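Local atomic coordinates of hypothetical conserved protein (Thermus thermophilus, PDB entry 3DZM), a protein that is of unknown function but forms a calcium-binding beta-barrel that is a major component of the outer membrane. Residues Y162-F167 with V183-S188; S12-A17 with G209-F214; A49-L54 with G79-L84. All blocks are in the same frame, centred on the assembly; numbering follows the deposited sequence.

How the contacts relate
Following the chain from the N terminus, strand 10-17 supplies the first half of contact 2, which stays open until the last strand, 202-213, returns to pair with it and close the barrel. The other two contacts are nested inside that long loop. Contact 3 comes first: strands 40-50 and 76-90 meet, closing off 24 residues that include helix 66-73. Contact 1 follows in series, joining the two arms of the excursion from strand 151-172 through strand 178-183. Contacts 1 and 2 lie on opposite sides of the chain's centre, about 36 Å apart between contact centres. Contacts 1 and 3 touch through Y162 and T83, and all three reach the same antiparallel sheet.

Contact 1: residues Y162-F167 with V183-S188; sequences YFQACF and VCPGDS. With C8E ((hydroxyethyloxy)tri(ethyloxy)octane), chain F.
The puckered ring of P185 lies alongside the chain at Q164-C166: its CD is 4.0 Å from A165 O and 4.1 Å from C166 SG, while its CB is turned toward the outer part of the Q164 side chain. Y190, from helix 190-196, also packs on P185. Of the flat groups, the F163 ring is passed obliquely by the bound detergent, C11 being 4.2 Å from F163 CD1, and Y161 meets this ring edge-to-face. The F167 ring leads away from V183 to lie against V193, I130 and S132. The first torsion of Q164 (chi1 58°) puts CG between the backbone N and the carbonyl carbon, and the chain then runs out extended, between P185 and the ether stretch of the same detergent.

Covalent closure comes from the disulfide, C166 SG to C184 SG at 2.0 Å. In both cysteines SG is anti to the carbonyl carbon, and the bridge has a right-handed twist (chi3 108°). Next to the disulfide, F167 and V183 form an antiparallel hydrogen-bonded pair: F167 N donates to V183 O at 2.9 Å and V183 N to F167 O at 3.1 Å. Beyond C184 the chain turns, with D187 N bonded to C184 O at 2.7 Å.

Two strand ends clamped by hydrogen bonds and then by a disulfide make up a cystine-bridged beta hairpin, here the 151-172/178-183 excursion at the barrel end remote from the chain termini, probably the extracellular one.

Contact 2: residues S12-A17 with G209-F214; sequences SVEAGA and GAAYRF
S12 and R213, V13 and Y212, E14 and A211, A15 and A210, and G16 and G209 pair across the seam of the beta-barrel, where the first strand and the last run antiparallel, 166° between the directions of the short strand segments. Side chains alternate between the two faces of the sheet. On one, S12, E14, A211 and R213 are directed inward. E14 has CG anti to the backbone N (chi1 -176°), which places CG 4.1 Å from A211 CB; its carboxylate leads away to salt bridges with R142 and R43, and this pair of arginines would be expected to stabilise its negative charge. S12 OG sits over one face of the R213 guanidinium, 4.4 Å from NH1. The other face carries V13, A15, A210 and Y212, where V13 CG1 approaches Y212 CB and the Y212 ring leads away from the first strand. An aromatic residue at the very C terminus is a familiar feature of outer-membrane barrels, and F214 fits it. Backbone bonds join V13 to Y212 and A15 to A210 in both directions. At the end of the seam the F214 side chain slants across V13, bringing F214 CE2 to 4.0 Å from V13 CG1.

Contact 3: residues A49-L54 with G79-L84; sequences ATSDAL and GQNVTL. With CA (calcium ion), chain D; C8E ((hydroxyethyloxy)tri(ethyloxy)octane), chain E.
S51 and N81 reach toward each other from the two segments and share one partner, the terminal oxygen O21 of a bound detergent. S51 holds OG anti to its backbone N (chi1 155°), and OG is hydrogen-bonded to O21 at 2.7 Å. N81 turns CG anti to its carbonyl carbon (chi1 -69°), and from there ND2 donates to O21 at 2.8 Å in a nearly straight bond (175°). The same ND2 also donates to a water at 2.8 Å, which in turn donates to T50 O, while N81 OD1 accepts from N110. Bonds at both ends thus fix the rotation of this buried amide.

Behind them the backbones pair regularly only at A49 and N81, bonded in both directions. T50 and Q80 form the next, non-hydrogen-bonded pair, with side chains that diverge; T50 CG2 lies 3.7 Å from G79 O. S51 N still donates to G79 O at 3.0 Å, but from well above the carbonyl plane, as segment 49-54 leaves the sheet.

Past that point D52 OD1 binds the calcium ion at 2.9 Å. L54 O binds the calcium ion at 2.7 Å. D56 and E77 complete the protein ligands, making this a calcium site of carboxylates and a carbonyl set where a barrel strand gives way to a loop.

Contact 1: residues Y162-F167 with V183-S188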
# COMPACT_ATOMS: atom_id res chain seq x y z
N TYR A 162 5.84 -7.46 -3.05
CA TYR A 162 5.80 -7.97 -1.66
C TYR A 162 5.89 -9.49 -1.53
O TYR A 162 5.21 -10.24 -2.23
CB TYR A 162 4.54 -7.47 -0.94
CG TYR A 162 4.56 -5.99 -0.67
CD1 TYR A 162 5.18 -5.49 0.47
CD2 TYR A 162 3.99 -5.08 -1.57
CE1 TYR A 162 5.20 -4.14 0.72
CE2 TYR A 162 4.01 -3.71 -1.31
CZ TYR A 162 4.62 -3.26 -0.16
OH TYR A 162 4.66 -1.93 0.13
N PHE A 163 6.74 -9.93 -0.63
CA PHE A 163 6.86 -11.34 -0.27
C PHE A 163 5.69 -11.81 0.59
O PHE A 163 5.32 -11.17 1.57
CB PHE A 163 8.18 -11.57 0.48
CG PHE A 163 9.37 -11.22 -0.32
CD1 PHE A 163 9.95 -12.15 -1.19
CD2 PHE A 163 9.93 -9.95 -0.23
CE1 PHE A 163 11.07 -11.82 -1.95
CE2 PHE A 163 11.06 -9.60 -1.02
CZ PHE A 163 11.62 -10.54 -1.86
N GLN A 164 5.12 -12.95 0.23
CA GLN A 164 4.07 -13.54 1.04
C GLN A 164 4.54 -13.78 2.47
O GLN A 164 5.67 -14.21 2.72
CB GLN A 164 3.56 -14.85 0.43
CG GLN A 164 4.65 -15.88 0.26
CD GLN A 164 4.21 -17.19 -0.40
OE1 GLN A 164 3.35 -17.22 -1.27
NE2 GLN A 164 4.86 -18.29 0.01
N ALA A 165 3.64 -13.48 3.39
CA ALA A 165 3.87 -13.58 4.80
C ALA A 165 2.75 -14.37 5.46
O ALA A 165 1.86 -14.89 4.79
CB ALA A 165 3.90 -12.22 5.36
N CYS A 166 2.76 -14.46 6.78
CA CYS A 166 1.69 -15.13 7.50
C CYS A 166 0.40 -14.30 7.42
O CYS A 166 0.46 -13.09 7.21
CB CYS A 166 2.09 -15.37 8.96
SG CYS A 166 3.31 -16.68 9.18
N PHE A 167 -0.74 -14.96 7.56
CA PHE A 167 -2.04 -14.29 7.70
C PHE A 167 -2.61 -14.50 9.09
O PHE A 167 -2.48 -15.57 9.66
CB PHE A 167 -3.04 -14.88 6.74
CG PHE A 167 -2.79 -14.54 5.34
CD1 PHE A 167 -3.10 -13.28 4.85
CD2 PHE A 167 -2.25 -15.47 4.48
CE1 PHE A 167 -2.88 -12.97 3.54
CE2 PHE A 167 -2.01 -15.16 3.17
CZ PHE A 167 -2.34 -13.92 2.70
N VAL A 183 -2.31 -18.63 9.49
CA VAL A 183 -1.69 -19.63 8.63
C VAL A 183 -0.41 -19.05 8.12
O VAL A 183 -0.32 -17.86 7.84
CB VAL A 183 -2.51 -19.94 7.39
CG1 VAL A 183 -2.19 -21.36 6.94
CG2 VAL A 183 -3.98 -19.77 7.67
N CYS A 184 0.58 -19.91 7.98
CA CYS A 184 1.85 -19.47 7.44
C CYS A 184 2.16 -20.17 6.12
O CYS A 184 1.54 -21.18 5.76
CB CYS A 184 2.95 -19.69 8.47
SG CYS A 184 2.82 -18.55 9.84
N PRO A 185 3.11 -19.62 5.36
CA PRO A 185 3.68 -20.44 4.30
C PRO A 185 4.74 -21.26 5.01
O PRO A 185 5.59 -20.65 5.67
CB PRO A 185 4.36 -19.41 3.39
CG PRO A 185 4.18 -18.05 4.06
CD PRO A 185 3.77 -18.31 5.47
N GLY A 186 4.66 -22.58 4.95
CA GLY A 186 3.60 -23.28 4.27
C GLY A 186 2.90 -24.29 5.17
O GLY A 186 3.24 -25.47 5.21
N ASP A 187 1.91 -23.80 5.92
CA ASP A 187 1.00 -24.65 6.67
C ASP A 187 -0.05 -25.19 5.73
O ASP A 187 0.01 -24.99 4.52
CB ASP A 187 0.32 -23.87 7.79
CG ASP A 187 1.31 -23.23 8.72
OD1 ASP A 187 2.52 -23.43 8.48
OD2 ASP A 187 0.87 -22.54 9.69
N SER A 188 -1.04 -25.86 6.29
CA SER A 188 -1.96 -26.63 5.47
C SER A 188 -2.68 -25.75 4.47
O SER A 188 -2.41 -25.82 3.27
CB SER A 188 -2.96 -27.38 6.34
OG SER A 188 -3.63 -28.37 5.58
C1 C8E F . 11.42 -6.00 -7.29
C2 C8E F . 12.14 -7.34 -7.60
C3 C8E F . 11.86 -8.54 -6.67
C4 C8E F . 11.80 -9.88 -7.42
C5 C8E F . 10.51 -10.71 -7.23
C6 C8E F . 10.64 -12.24 -7.45
C7 C8E F . 9.62 -13.08 -6.67
C8 C8E F . 10.11 -14.46 -6.21
O9 C8E F . 9.69 -14.83 -4.90
C10 C8E F . 8.28 -14.87 -4.72
C11 C8E F . 7.81 -15.10 -3.26
O12 C8E F . 6.54 -14.48 -2.97
C13 C8E F . 5.42 -15.36 -2.88
C14 C8E F . 4.14 -14.80 -3.54
O15 C8E F . 3.12 -14.54 -2.58
C16 C8E F . 1.78 -14.84 -2.94
C17 C8E F . 1.01 -13.63 -3.48
O18 C8E F . -0.40 -13.82 -3.61
C19 C8E F . -1.14 -12.88 -2.84
C20 C8E F . -2.67 -13.00 -2.97
O21 C8E F . -3.26 -13.34 -1.71

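Contact 2: residues S12-A17 with G209-F214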
# COMPACT_ATOMS: atom_id res chain seq x y z
N SER A 12 12.29 18.60 2.72
CA SER A 12 10.95 19.00 2.29
C SER A 12 9.96 17.99 2.81
O SER A 12 10.32 16.87 3.15
CB SER A 12 10.81 19.10 0.77
OG SER A 12 12.08 19.13 0.16
N VAL A 13 8.71 18.40 2.88
CA VAL A 13 7.66 17.48 3.23
C VAL A 13 6.82 17.39 1.96
O VAL A 13 6.60 18.40 1.28
CB VAL A 13 6.87 17.96 4.51
CG1 VAL A 13 6.46 19.41 4.37
CG2 VAL A 13 5.64 17.08 4.80
N GLU A 14 6.41 16.17 1.62
CA GLU A 14 5.75 15.88 0.37
C GLU A 14 4.43 15.15 0.65
O GLU A 14 4.40 14.17 1.38
CB GLU A 14 6.70 15.03 -0.49
CG GLU A 14 6.23 14.69 -1.91
CD GLU A 14 6.80 13.35 -2.39
OE1 GLU A 14 7.96 13.30 -2.87
OE2 GLU A 14 6.07 12.32 -2.29
N ALA A 15 3.34 15.64 0.08
CA ALA A 15 2.04 14.95 0.14
C ALA A 15 1.67 14.50 -1.25
O ALA A 15 1.86 15.25 -2.21
CB ALA A 15 0.92 15.89 0.71
N GLY A 16 1.14 13.29 -1.39
CA GLY A 16 0.66 12.87 -2.68
C GLY A 16 -0.61 12.06 -2.66
O GLY A 16 -0.93 11.42 -1.67
N ALA A 17 -1.33 12.08 -3.76
CA ALA A 17 -2.59 11.35 -3.84
C ALA A 17 -2.59 10.54 -5.12
O ALA A 17 -1.97 10.93 -6.10
CB ALA A 17 -3.78 12.34 -3.84
N GLY A 209 1.28 15.00 -6.47
CA GLY A 209 1.36 15.67 -5.19
C GLY A 209 2.26 16.87 -5.24
O GLY A 209 2.64 17.31 -6.30
N ALA A 210 2.60 17.41 -4.07
CA ALA A 210 3.39 18.61 -3.99
C ALA A 210 4.41 18.48 -2.89
O ALA A 210 4.19 17.74 -1.94
CB ALA A 210 2.48 19.81 -3.72
N ALA A 211 5.53 19.18 -3.01
CA ALA A 211 6.54 19.17 -1.94
C ALA A 211 6.87 20.59 -1.53
O ALA A 211 7.10 21.44 -2.38
CB ALA A 211 7.77 18.45 -2.38
N TYR A 212 6.87 20.82 -0.22
CA TYR A 212 7.15 22.13 0.33
C TYR A 212 8.52 22.10 0.98
O TYR A 212 8.75 21.29 1.86
CB TYR A 212 6.07 22.50 1.37
CG TYR A 212 6.28 23.85 1.99
CD1 TYR A 212 6.08 25.01 1.25
CD2 TYR A 212 6.73 23.98 3.30
CE1 TYR A 212 6.29 26.27 1.79
CE2 TYR A 212 6.95 25.24 3.86
CZ TYR A 212 6.73 26.39 3.09
OH TYR A 212 6.94 27.67 3.60
N ARG A 213 9.43 22.96 0.52
CA ARG A 213 10.82 22.96 1.03
C ARG A 213 10.96 23.70 2.33
O ARG A 213 10.04 24.39 2.75
CB ARG A 213 11.81 23.53 -0.00
CG ARG A 213 13.29 23.52 0.46
CD ARG A 213 14.26 23.83 -0.68
NE ARG A 213 13.90 23.07 -1.89
CZ ARG A 213 14.47 21.92 -2.27
NH1 ARG A 213 15.44 21.39 -1.54
NH2 ARG A 213 14.07 21.31 -3.38
N PHE A 214 12.10 23.51 2.98
CA PHE A 214 12.59 24.32 4.12
C PHE A 214 13.90 23.77 4.70
O PHE A 214 14.79 23.32 3.96
CB PHE A 214 11.55 24.47 5.24
CG PHE A 214 11.03 23.17 5.76
CD1 PHE A 214 11.90 22.24 6.30
CD2 PHE A 214 9.68 22.87 5.71
CE1 PHE A 214 11.43 21.03 6.78
CE2 PHE A 214 9.21 21.68 6.18
CZ PHE A 214 10.08 20.75 6.71

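Contact 3: residues A49-L54 with G79-L84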
# COMPACT_ATOMS: atom_id res chain seq x y z
N ALA A 49 -4.10 3.52 1.72
CA ALA A 49 -4.95 3.37 0.53
C ALA A 49 -6.00 2.36 0.83
O ALA A 49 -5.77 1.47 1.64
CB ALA A 49 -4.13 2.92 -0.70
N THR A 50 -7.13 2.48 0.15
CA THR A 50 -8.14 1.42 0.16
C THR A 50 -7.62 0.21 -0.60
O THR A 50 -6.77 0.32 -1.48
CB THR A 50 -9.38 1.80 -0.62
OG1 THR A 50 -9.74 3.14 -0.33
CG2 THR A 50 -10.54 0.88 -0.23
N SER A 51 -8.19 -0.94 -0.30
CA SER A 51 -7.80 -2.12 -1.00
C SER A 51 -8.94 -3.08 -0.93
O SER A 51 -9.80 -2.95 -0.10
CB SER A 51 -6.53 -2.73 -0.40
OG SER A 51 -6.46 -4.12 -0.66
N ASP A 52 -8.92 -4.05 -1.81
CA ASP A 52 -9.93 -5.09 -1.84
C ASP A 52 -9.40 -6.26 -1.00
O ASP A 52 -8.23 -6.61 -1.10
CB ASP A 52 -10.17 -5.42 -3.32
CG ASP A 52 -10.68 -6.79 -3.54
OD1 ASP A 52 -11.06 -7.45 -2.55
OD2 ASP A 52 -10.71 -7.22 -4.71
N ALA A 53 -10.22 -6.86 -0.15
CA ALA A 53 -9.70 -7.92 0.71
C ALA A 53 -9.87 -9.37 0.22
O ALA A 53 -8.93 -10.16 0.29
CB ALA A 53 -10.20 -7.75 2.17
N LEU A 54 -11.06 -9.73 -0.27
CA LEU A 54 -11.28 -11.07 -0.86
C LEU A 54 -11.71 -11.00 -2.32
O LEU A 54 -12.59 -10.21 -2.69
CB LEU A 54 -12.31 -11.90 -0.08
CG LEU A 54 -12.25 -12.20 1.43
CD1 LEU A 54 -10.85 -12.56 1.90
CD2 LEU A 54 -12.81 -11.04 2.22
N GLY A 79 -11.07 -3.05 2.99
CA GLY A 79 -9.66 -3.43 2.98
C GLY A 79 -8.77 -2.22 2.99
O GLY A 79 -9.15 -1.18 2.49
N GLN A 80 -7.59 -2.32 3.58
CA GLN A 80 -6.67 -1.20 3.50
C GLN A 80 -5.21 -1.65 3.49
O GLN A 80 -4.91 -2.78 3.91
CB GLN A 80 -6.92 -0.24 4.63
CG GLN A 80 -6.86 -0.92 5.96
CD GLN A 80 -6.89 0.07 7.09
OE1 GLN A 80 -7.88 0.73 7.30
NE2 GLN A 80 -5.79 0.17 7.83
N ASN A 81 -4.32 -0.78 2.97
CA ASN A 81 -2.87 -0.96 3.08
C ASN A 81 -2.28 0.26 3.69
O ASN A 81 -2.61 1.37 3.27
CB ASN A 81 -2.19 -1.22 1.74
CG ASN A 81 -2.54 -2.55 1.17
OD1 ASN A 81 -2.24 -3.58 1.75
ND2 ASN A 81 -3.18 -2.56 0.03
N VAL A 82 -1.44 0.05 4.71
CA VAL A 82 -0.59 1.09 5.26
C VAL A 82 0.84 0.66 4.94
O VAL A 82 1.23 -0.46 5.20
CB VAL A 82 -0.83 1.31 6.79
CG1 VAL A 82 0.12 2.39 7.34
CG2 VAL A 82 -2.24 1.70 7.04
N THR A 83 1.60 1.56 4.34
CA THR A 83 2.88 1.23 3.72
C THR A 83 3.94 2.20 4.17
O THR A 83 3.86 3.41 3.89
CB THR A 83 2.79 1.38 2.21
OG1 THR A 83 1.56 0.82 1.73
CG2 THR A 83 3.99 0.73 1.53
N LEU A 84 4.95 1.68 4.87
CA LEU A 84 6.11 2.46 5.27
C LEU A 84 7.16 2.18 4.26
O LEU A 84 7.41 1.03 3.91
CB LEU A 84 6.60 2.06 6.65
CG LEU A 84 5.86 2.83 7.74
CD1 LEU A 84 4.42 2.44 7.71
CD2 LEU A 84 6.44 2.54 9.08
CA CA D . -13.79 -7.89 -3.41
C1 C8E E . 2.38 -3.86 -14.30
C2 C8E E . 2.97 -4.77 -13.21
C3 C8E E . 2.06 -5.94 -12.82
C4 C8E E . 2.64 -7.30 -13.23
C5 C8E E . 2.13 -8.49 -12.41
C6 C8E E . 1.07 -9.37 -13.09
C7 C8E E . -0.31 -9.27 -12.42
C8 C8E E . -0.22 -8.50 -11.10
O9 C8E E . -1.16 -8.90 -10.11
C10 C8E E . -0.53 -9.54 -9.01
C11 C8E E . -1.34 -9.44 -7.71
O12 C8E E . -0.90 -8.34 -6.93
C13 C8E E . -1.88 -7.93 -5.98
C14 C8E E . -1.78 -6.44 -5.65
O15 C8E E . -3.04 -5.82 -5.87
C16 C8E E . -2.99 -4.41 -5.82
C17 C8E E . -2.83 -3.95 -4.37
O18 C8E E . -4.08 -3.70 -3.76
C19 C8E E . -4.70 -4.88 -3.29
C20 C8E E . -3.75 -5.53 -2.30
O21 C8E E . -3.97 -5.01 -1.01
O HOH W 1 -4.14 -0.47 -1.58